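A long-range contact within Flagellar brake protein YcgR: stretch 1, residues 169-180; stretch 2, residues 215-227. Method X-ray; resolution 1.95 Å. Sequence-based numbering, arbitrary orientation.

Stretch 1 (169-180) VLMLAEYGEITI
Stretch 2, residues 215-227: DDQRRIEKILLDL

Stretch 1 is a tight hairpin laid against one helix. Its first strand begins before Val169 and its second runs from Glu177 to Ile180 and beyond; paired bonds join them, Leu170 N to Ile178 O at 2.7 Å and Ile178 N to Leu170 O at 3.1 Å, with Leu172 N to Gly176 O at 2.9 Å closing the loop. The turn holds a 3-10 segment at Glu174 and Tyr175 (phi/psi -60/-20 and -91/-2), preceded by Ala173 at 47/-120. Gly176, at 91/-152, follows it. A CB on Gly176 would be jammed against the carbonyl O of Tyr175 and would lie 2.9 Å from Arg219 NH2, so both the backbone and the contact call for glycine. Stretch 2 is helical throughout, phi near -60 and psi near -40, with i to i+4 bonds such as Ile223 N to Arg219 O at 3.2 Å.

The axes of strand 177-180 and the helix approach to 9.6 Å, and their N-to-C directions differ by 130° (signed crossing angle -130°), closer to antiparallel than parallel. The register follows: Ile178 CA lies 6.8 Å from Asp216 CA, and Tyr175 CA lies 7.5 Å from Ile223 CA. The contact buries 535 Å², both sides summed.

Apolar packing centres on Ile220 and Ile223. Ile220 (chi1 m, chi2 m) leaves the helix sideways, but its end bends nearer the hairpin: its CD1 meets Ile178 CD1 at 3.8 Å, Leu170 CD1 at 4.1 Å and Leu172 CD1 at 4.1 Å. Those three residues all point toward the helix and share the m, t rotamer. Ile223, also m, t, brings its CD1 to 3.4 Å from Leu172 CD1. Ile223 CG1 sits over one face of the Tyr175 ring, 3.7 Å from its centroid and 22° off the normal, a CH-pi contact in which an aliphatic C-H meets the pi cloud. The tyrosine rotamer (chi1 -60°, chi2 -90°) sets this face against the isoleucine.

The same ring carries its hydroxyl to the next helical turn, where Tyr175 OH donates to Asp226 OD2 at 2.7 Å. The carboxylate (chi1 -77°, chi2 -18°) lies at the ring edge, near its plane, so the polar contact does not compete with the packing over the face.

Arg219 (m, t, p; chi4 -165°) supplies the other direct hydrogen bonds, spending its charged donors on backbone carbonyls around the turn. Arg219 NH2 donates to Tyr175 O at 2.8 Å with an angle of 154°. Glu177 O receives two weak bonds, from Arg219 NH1 at 3.0 Å (134°) and from Arg219 NH2 at 3.1 Å (131°). Both carbonyls lie near the guanidinium plane, while Ile178 CG1 covers one face, 3.5 Å from Arg219 NH1.

Two waters extend these contacts. Water 1 accepts from Arg219 NE at 2.9 Å and donates to Tyr175 O at 2.9 Å. Water 2 donates to Thr179 O at 3.0 Å and to Asp216 OD2 at 2.4 Å, bridging a pair of acceptors that cannot bond directly.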

ATOM      1  N   VAL B 169     -11.824 -16.029   0.849  1.00 20.13           N
ATOM      2  CA  VAL B 169     -10.863 -17.052   0.456  1.00 22.76           C
ATOM      3  C   VAL B 169     -10.314 -16.804  -0.942  1.00 22.53           C
ATOM      4  O   VAL B 169     -11.070 -16.738  -1.915  1.00 25.04           O
ATOM      5  CB  VAL B 169     -11.455 -18.472   0.535  1.00 31.19           C
ATOM      6  CG1 VAL B 169     -10.388 -19.510   0.193  1.00 30.91           C
ATOM      7  CG2 VAL B 169     -12.037 -18.731   1.927  1.00 30.24           C
ATOM      8  N   LEU B 170      -8.995 -16.670  -1.036  1.00 19.79           N
ATOM      9  CA  LEU B 170      -8.333 -16.540  -2.328  1.00 14.58           C
ATOM     10  C   LEU B 170      -8.121 -17.915  -2.946  1.00 19.59           C
ATOM     11  O   LEU B 170      -7.332 -18.711  -2.451  1.00 26.96           O
ATOM     12  CB  LEU B 170      -6.994 -15.825  -2.158  1.00 16.47           C
ATOM     13  CG  LEU B 170      -7.060 -14.542  -1.332  1.00 20.42           C
ATOM     14  CD1 LEU B 170      -5.680 -13.936  -1.188  1.00 19.62           C
ATOM     15  CD2 LEU B 170      -8.047 -13.544  -1.949  1.00 23.35           C
ATOM     16  N   MET B 171      -8.860 -18.207  -4.009  1.00 17.96           N
ATOM     17  CA  MET B 171      -8.662 -19.435  -4.764  1.00 18.03           C
ATOM     18  C   MET B 171      -7.571 -19.187  -5.804  1.00 25.97           C
ATOM     19  O   MET B 171      -7.803 -18.512  -6.809  1.00 18.91           O
ATOM     20  CB  MET B 171      -9.960 -19.838  -5.453  1.00 18.84           C
ATOM     21  CG  MET B 171     -11.127 -20.049  -4.487  1.00 27.44           C
ATOM     22  SD  MET B 171     -12.732 -20.130  -5.314  1.00 44.20           S
ATOM     23  CE  MET B 171     -12.521 -21.543  -6.394  1.00 33.82           C
ATOM     24  N   LEU B 172      -6.380 -19.726  -5.566  1.00 27.79           N
ATOM     25  CA  LEU B 172      -5.237 -19.394  -6.415  1.00 27.58           C
ATOM     26  C   LEU B 172      -4.724 -20.582  -7.224  1.00 25.80           C
ATOM     27  O   LEU B 172      -3.519 -20.765  -7.385  1.00 21.67           O
ATOM     28  CB  LEU B 172      -4.115 -18.776  -5.577  1.00 24.37           C
ATOM     29  CG  LEU B 172      -4.547 -17.565  -4.737  1.00 26.12           C
ATOM     30  CD1 LEU B 172      -3.518 -17.218  -3.659  1.00 23.35           C
ATOM     31  CD2 LEU B 172      -4.829 -16.360  -5.636  1.00 25.48           C
ATOM     32  N   ALA B 173      -5.651 -21.377  -7.744  1.00 28.15           N
ATOM     33  CA  ALA B 173      -5.303 -22.486  -8.627  1.00 25.34           C
ATOM     34  C   ALA B 173      -4.155 -23.315  -8.059  1.00 35.85           C
ATOM     35  O   ALA B 173      -4.257 -23.865  -6.953  1.00 27.02           O
ATOM     36  CB  ALA B 173      -4.949 -21.965 -10.024  1.00 24.23           C
ATOM     37  N   GLU B 174      -3.059 -23.391  -8.810  1.00 32.22           N
ATOM     38  CA  GLU B 174      -1.941 -24.264  -8.449  1.00 39.12           C
ATOM     39  C   GLU B 174      -1.334 -23.933  -7.088  1.00 35.91           C
ATOM     40  O   GLU B 174      -0.641 -24.760  -6.498  1.00 32.18           O
ATOM     41  CB  GLU B 174      -0.839 -24.213  -9.516  1.00 48.97           C
ATOM     42  CG  GLU B 174      -1.321 -23.896 -10.921  1.00 58.28           C
ATOM     43  CD  GLU B 174      -0.951 -22.489 -11.357  1.00 67.90           C
ATOM     44  OE1 GLU B 174       0.187 -22.289 -11.840  1.00 67.50           O
ATOM     45  OE2 GLU B 174      -1.800 -21.582 -11.219  1.00 75.49           O
ATOM     46  N   TYR B 175      -1.579 -22.722  -6.594  1.00 31.02           N
ATOM     47  CA  TYR B 175      -0.951 -22.273  -5.354  1.00 29.00           C
ATOM     48  C   TYR B 175      -1.781 -22.587  -4.124  1.00 24.86           C
ATOM     49  O   TYR B 175      -1.356 -22.313  -3.004  1.00 35.38           O
ATOM     50  CB  TYR B 175      -0.639 -20.780  -5.415  1.00 24.37           C
ATOM     51  CG  TYR B 175       0.300 -20.417  -6.542  1.00 28.14           C
ATOM     52  CD1 TYR B 175       1.673 -20.413  -6.348  1.00 34.72           C
ATOM     53  CD2 TYR B 175      -0.189 -20.084  -7.806  1.00 25.89           C
ATOM     54  CE1 TYR B 175       2.540 -20.082  -7.376  1.00 40.37           C
ATOM     55  CE2 TYR B 175       0.672 -19.756  -8.845  1.00 27.36           C
ATOM     56  CZ  TYR B 175       2.036 -19.755  -8.620  1.00 38.70           C
ATOM     57  OH  TYR B 175       2.901 -19.427  -9.637  1.00 41.41           O
ATOM     58  N   GLY B 176      -2.959 -23.167  -4.334  1.00 24.22           N
ATOM     59  CA  GLY B 176      -3.827 -23.534  -3.229  1.00 22.26           C
ATOM     60  C   GLY B 176      -4.800 -22.431  -2.852  1.00 29.57           C
ATOM     61  O   GLY B 176      -5.196 -21.610  -3.685  1.00 24.16           O
ATOM     62  N   GLU B 177      -5.186 -22.414  -1.585  1.00 16.88           N
ATOM     63  CA  GLU B 177      -6.146 -21.438  -1.100  1.00 19.79           C
ATOM     64  C   GLU B 177      -5.586 -20.677   0.082  1.00 22.35           C
ATOM     65  O   GLU B 177      -4.760 -21.189   0.839  1.00 21.62           O
ATOM     66  CB  GLU B 177      -7.475 -22.116  -0.746  1.00 24.83           C
ATOM     67  CG  GLU B 177      -8.148 -22.743  -1.949  1.00 31.92           C
ATOM     68  CD  GLU B 177      -9.556 -23.217  -1.671  1.00 50.54           C
ATOM     69  OE1 GLU B 177      -9.823 -23.681  -0.544  1.00 62.38           O
ATOM     70  OE2 GLU B 177     -10.397 -23.126  -2.589  1.00 56.30           O
ATOM     71  N   ILE B 178      -6.034 -19.438   0.225  1.00 22.88           N
ATOM     72  CA  ILE B 178      -5.614 -18.597   1.329  1.00 22.87           C
ATOM     73  C   ILE B 178      -6.814 -17.842   1.878  1.00 31.01           C
ATOM     74  O   ILE B 178      -7.418 -17.026   1.179  1.00 33.41           O
ATOM     75  CB  ILE B 178      -4.551 -17.575   0.891  1.00 19.26           C
ATOM     76  CG1 ILE B 178      -3.339 -18.282   0.286  1.00 24.49           C
ATOM     77  CG2 ILE B 178      -4.128 -16.702   2.079  1.00 26.17           C
ATOM     78  CD1 ILE B 178      -2.245 -17.337  -0.162  1.00 28.75           C
ATOM     79  N   THR B 179      -7.154 -18.111   3.130  1.00 24.19           N
ATOM     80  CA  THR B 179      -8.240 -17.406   3.794  1.00 27.78           C
ATOM     81  C   THR B 179      -7.698 -16.117   4.386  1.00 25.39           C
ATOM     82  O   THR B 179      -6.690 -16.123   5.085  1.00 28.12           O
ATOM     83  CB  THR B 179      -8.885 -18.271   4.901  1.00 29.38           C
ATOM     84  OG1 THR B 179      -9.451 -19.443   4.308  1.00 30.48           O
ATOM     85  CG2 THR B 179      -9.992 -17.504   5.617  1.00 27.01           C
ATOM     86  N   ILE B 180      -8.358 -15.006   4.097  1.00 21.59           N
ATOM     87  CA  ILE B 180      -7.826 -13.713   4.490  1.00 15.67           C
ATOM     88  C   ILE B 180      -8.957 -12.727   4.707  1.00 23.79           C
ATOM     89  O   ILE B 180     -10.091 -12.976   4.304  1.00 30.71           O
ATOM     90  CB  ILE B 180      -6.888 -13.169   3.395  1.00 26.27           C
ATOM     91  CG1 ILE B 180      -6.012 -12.039   3.941  1.00 29.67           C
ATOM     92  CG2 ILE B 180      -7.697 -12.732   2.158  1.00 27.41           C
ATOM     93  CD1 ILE B 180      -4.975 -11.561   2.959  1.00 35.78           C
ATOM     94  N   ASP B 215       3.084 -16.351   6.884  1.00 45.25           N
ATOM     95  CA  ASP B 215       3.063 -17.473   5.957  1.00 53.84           C
ATOM     96  C   ASP B 215       2.144 -17.170   4.781  1.00 48.02           C
ATOM     97  O   ASP B 215       2.449 -17.509   3.637  1.00 51.12           O
ATOM     98  CB  ASP B 215       2.620 -18.759   6.659  1.00 60.91           C
ATOM     99  CG  ASP B 215       3.761 -19.452   7.385  1.00 75.71           C
ATOM    100  OD1 ASP B 215       4.931 -19.088   7.144  1.00 74.67           O
ATOM    101  OD2 ASP B 215       3.487 -20.372   8.187  1.00 86.60           O
ATOM    102  N   ASP B 216       1.018 -16.527   5.069  1.00 35.76           N
ATOM    103  CA  ASP B 216       0.076 -16.154   4.022  1.00 39.42           C
ATOM    104  C   ASP B 216       0.675 -15.111   3.083  1.00 29.01           C
ATOM    105  O   ASP B 216       0.601 -15.247   1.866  1.00 29.06           O
ATOM    106  CB  ASP B 216      -1.234 -15.654   4.630  1.00 43.24           C
ATOM    107  CG  ASP B 216      -2.008 -16.757   5.306  1.00 47.12           C
ATOM    108  OD1 ASP B 216      -1.778 -17.934   4.951  1.00 55.54           O
ATOM    109  OD2 ASP B 216      -2.842 -16.455   6.186  1.00 46.78           O
ATOM    110  N   GLN B 217       1.287 -14.080   3.657  1.00 30.91           N
ATOM    111  CA  GLN B 217       1.935 -13.048   2.857  1.00 41.78           C
ATOM    112  C   GLN B 217       3.094 -13.606   2.032  1.00 36.79           C
ATOM    113  O   GLN B 217       3.288 -13.218   0.880  1.00 33.59           O
ATOM    114  CB  GLN B 217       2.415 -11.904   3.747  1.00 48.55           C
ATOM    115  CG  GLN B 217       3.247 -10.864   3.025  1.00 55.09           C
ATOM    116  CD  GLN B 217       3.990  -9.967   3.992  1.00 70.48           C
ATOM    117  OE1 GLN B 217       3.396  -9.100   4.635  1.00 77.81           O
ATOM    118  NE2 GLN B 217       5.294 -10.181   4.114  1.00 70.88           N
ATOM    119  N   ARG B 218       3.866 -14.515   2.621  1.00 31.48           N
ATOM    120  CA  ARG B 218       4.970 -15.138   1.899  1.00 30.98           C
ATOM    121  C   ARG B 218       4.455 -15.919   0.700  1.00 36.29           C
ATOM    122  O   ARG B 218       5.052 -15.883  -0.378  1.00 33.96           O
ATOM    123  CB  ARG B 218       5.775 -16.064   2.809  1.00 40.00           C
ATOM    124  CG  ARG B 218       6.858 -15.361   3.620  1.00 51.38           C
ATOM    125  CD  ARG B 218       7.861 -16.378   4.153  1.00 65.41           C
ATOM    126  NE  ARG B 218       8.981 -15.758   4.856  1.00 70.55           N
ATOM    127  CZ  ARG B 218       9.097 -15.708   6.179  1.00 64.28           C
ATOM    128  NH1 ARG B 218       8.160 -16.242   6.949  1.00 57.78           N
ATOM    129  NH2 ARG B 218      10.152 -15.126   6.731  1.00 67.68           N
ATOM    130  N   ARG B 219       3.346 -16.630   0.887  1.00 30.64           N
ATOM    131  CA  ARG B 219       2.742 -17.351  -0.223  1.00 30.60           C
ATOM    132  C   ARG B 219       2.338 -16.376  -1.321  1.00 35.06           C
ATOM    133  O   ARG B 219       2.563 -16.635  -2.505  1.00 30.16           O
ATOM    134  CB  ARG B 219       1.550 -18.182   0.246  1.00 28.77           C
ATOM    135  CG  ARG B 219       1.950 -19.412   1.047  1.00 30.82           C
ATOM    136  CD  ARG B 219       0.728 -20.119   1.606  1.00 32.15           C
ATOM    137  NE  ARG B 219      -0.040 -20.791   0.563  1.00 31.80           N
ATOM    138  CZ  ARG B 219      -1.281 -21.243   0.723  1.00 31.15           C
ATOM    139  NH1 ARG B 219      -1.905 -21.079   1.884  1.00 23.97           N
ATOM    140  NH2 ARG B 219      -1.903 -21.841  -0.286  1.00 30.19           N
ATOM    141  N   ILE B 220       1.749 -15.249  -0.930  1.00 37.09           N
ATOM    142  CA  ILE B 220       1.369 -14.229  -1.905  1.00 32.61           C
ATOM    143  C   ILE B 220       2.595 -13.685  -2.638  1.00 36.50           C
ATOM    144  O   ILE B 220       2.563 -13.466  -3.850  1.00 33.61           O
ATOM    145  CB  ILE B 220       0.612 -13.055  -1.239  1.00 32.12           C
ATOM    146  CG1 ILE B 220      -0.762 -13.509  -0.750  1.00 25.48           C
ATOM    147  CG2 ILE B 220       0.454 -11.905  -2.212  1.00 29.57           C
ATOM    148  CD1 ILE B 220      -1.670 -13.972  -1.852  1.00 39.89           C
ATOM    149  N   GLU B 221       3.675 -13.473  -1.893  1.00 33.84           N
ATOM    150  CA  GLU B 221       4.895 -12.901  -2.455  1.00 40.89           C
ATOM    151  C   GLU B 221       5.563 -13.849  -3.446  1.00 35.84           C
ATOM    152  O   GLU B 221       6.152 -13.414  -4.433  1.00 35.68           O
ATOM    153  CB  GLU B 221       5.855 -12.486  -1.334  1.00 40.96           C
ATOM    154  CG  GLU B 221       5.398 -11.215  -0.611  1.00 54.92           C
ATOM    155  CD  GLU B 221       6.137 -10.952   0.695  1.00 70.30           C
ATOM    156  OE1 GLU B 221       6.551 -11.924   1.366  1.00 66.71           O
ATOM    157  OE2 GLU B 221       6.295  -9.764   1.055  1.00 76.69           O
ATOM    158  N   LYS B 222       5.448 -15.149  -3.196  1.00 34.93           N
ATOM    159  CA  LYS B 222       5.995 -16.138  -4.117  1.00 36.01           C
ATOM    160  C   LYS B 222       5.208 -16.180  -5.418  1.00 39.98           C
ATOM    161  O   LYS B 222       5.784 -16.296  -6.499  1.00 40.10           O
ATOM    162  CB  LYS B 222       6.026 -17.520  -3.473  1.00 42.99           C
ATOM    163  CG  LYS B 222       7.060 -17.639  -2.372  1.00 53.25           C
ATOM    164  CD  LYS B 222       7.181 -19.069  -1.866  1.00 65.43           C
ATOM    165  CE  LYS B 222       5.878 -19.570  -1.263  1.00 74.26           C
ATOM    166  NZ  LYS B 222       6.025 -20.937  -0.689  1.00 83.37           N
ATOM    167  N   ILE B 223       3.888 -16.083  -5.314  1.00 27.28           N
ATOM    168  CA  ILE B 223       3.048 -15.996  -6.497  1.00 30.61           C
ATOM    169  C   ILE B 223       3.410 -14.753  -7.309  1.00 31.02           C
ATOM    170  O   ILE B 223       3.482 -14.799  -8.539  1.00 34.35           O
ATOM    171  CB  ILE B 223       1.560 -15.920  -6.120  1.00 39.31           C
ATOM    172  CG1 ILE B 223       1.127 -17.178  -5.366  1.00 36.34           C
ATOM    173  CG2 ILE B 223       0.701 -15.704  -7.366  1.00 36.55           C
ATOM    174  CD1 ILE B 223      -0.284 -17.103  -4.838  1.00 34.15           C
ATOM    175  N   LEU B 224       3.621 -13.639  -6.614  1.00 33.94           N
ATOM    176  CA  LEU B 224       3.968 -12.380  -7.266  1.00 40.32           C
ATOM    177  C   LEU B 224       5.245 -12.533  -8.070  1.00 37.54           C
ATOM    178  O   LEU B 224       5.302 -12.168  -9.243  1.00 41.64           O
ATOM    179  CB  LEU B 224       4.161 -11.275  -6.235  1.00 47.65           C
ATOM    180  CG  LEU B 224       2.907 -10.608  -5.690  1.00 52.34           C
ATOM    181  CD1 LEU B 224       3.303  -9.680  -4.567  1.00 52.41           C
ATOM    182  CD2 LEU B 224       2.187  -9.855  -6.793  1.00 59.18           C
ATOM    183  N   LEU B 225       6.270 -13.077  -7.425  1.00 40.96           N
ATOM    184  CA  LEU B 225       7.551 -13.291  -8.080  1.00 46.49           C
ATOM    185  C   LEU B 225       7.378 -14.144  -9.335  1.00 40.36           C
ATOM    186  O   LEU B 225       8.093 -13.960 -10.317  1.00 45.51           O
ATOM    187  CB  LEU B 225       8.562 -13.918  -7.108  1.00 50.71           C
ATOM    188  CG  LEU B 225       8.932 -13.084  -5.869  1.00 48.67           C
ATOM    189  CD1 LEU B 225       9.922 -13.821  -4.979  1.00 46.43           C
ATOM    190  CD2 LEU B 225       9.485 -11.718  -6.252  1.00 48.82           C
ATOM    191  N   ASP B 226       6.409 -15.058  -9.308  1.00 32.74           N
ATOM    192  CA  ASP B 226       6.102 -15.898 -10.465  1.00 31.54           C
ATOM    193  C   ASP B 226       5.376 -15.118 -11.557  1.00 38.05           C
ATOM    194  O   ASP B 226       5.624 -15.308 -12.752  1.00 31.88           O
ATOM    195  CB  ASP B 226       5.233 -17.093 -10.054  1.00 43.49           C
ATOM    196  CG  ASP B 226       6.026 -18.191  -9.368  1.00 40.24           C
ATOM    197  OD1 ASP B 226       7.266 -18.204  -9.495  1.00 44.09           O
ATOM    198  OD2 ASP B 226       5.404 -19.052  -8.710  1.00 50.47           O
ATOM    199  N   LEU B 227       4.459 -14.256 -11.137  1.00 30.78           N
ATOM    200  CA  LEU B 227       3.666 -13.470 -12.068  1.00 38.63           C
ATOM    201  C   LEU B 227       4.524 -12.398 -12.727  1.00 39.44           C
ATOM    202  O   LEU B 227       4.497 -12.227 -13.943  1.00 33.40           O
ATOM    203  CB  LEU B 227       2.477 -12.834 -11.346  1.00 40.03           C
ATOM    204  CG  LEU B 227       1.448 -13.836 -10.820  1.00 43.37           C
ATOM    205  CD1 LEU B 227       0.335 -13.132 -10.047  1.00 38.42           C
ATOM    206  CD2 LEU B 227       0.884 -14.647 -11.975  1.00 43.99           C
TER
HETATM  207  O   HOH W   1       1.152 -21.364  -2.021  1.00 36.85           O
HETATM  208  O   HOH W   2      -4.121 -14.566   5.390  1.00 33.75           O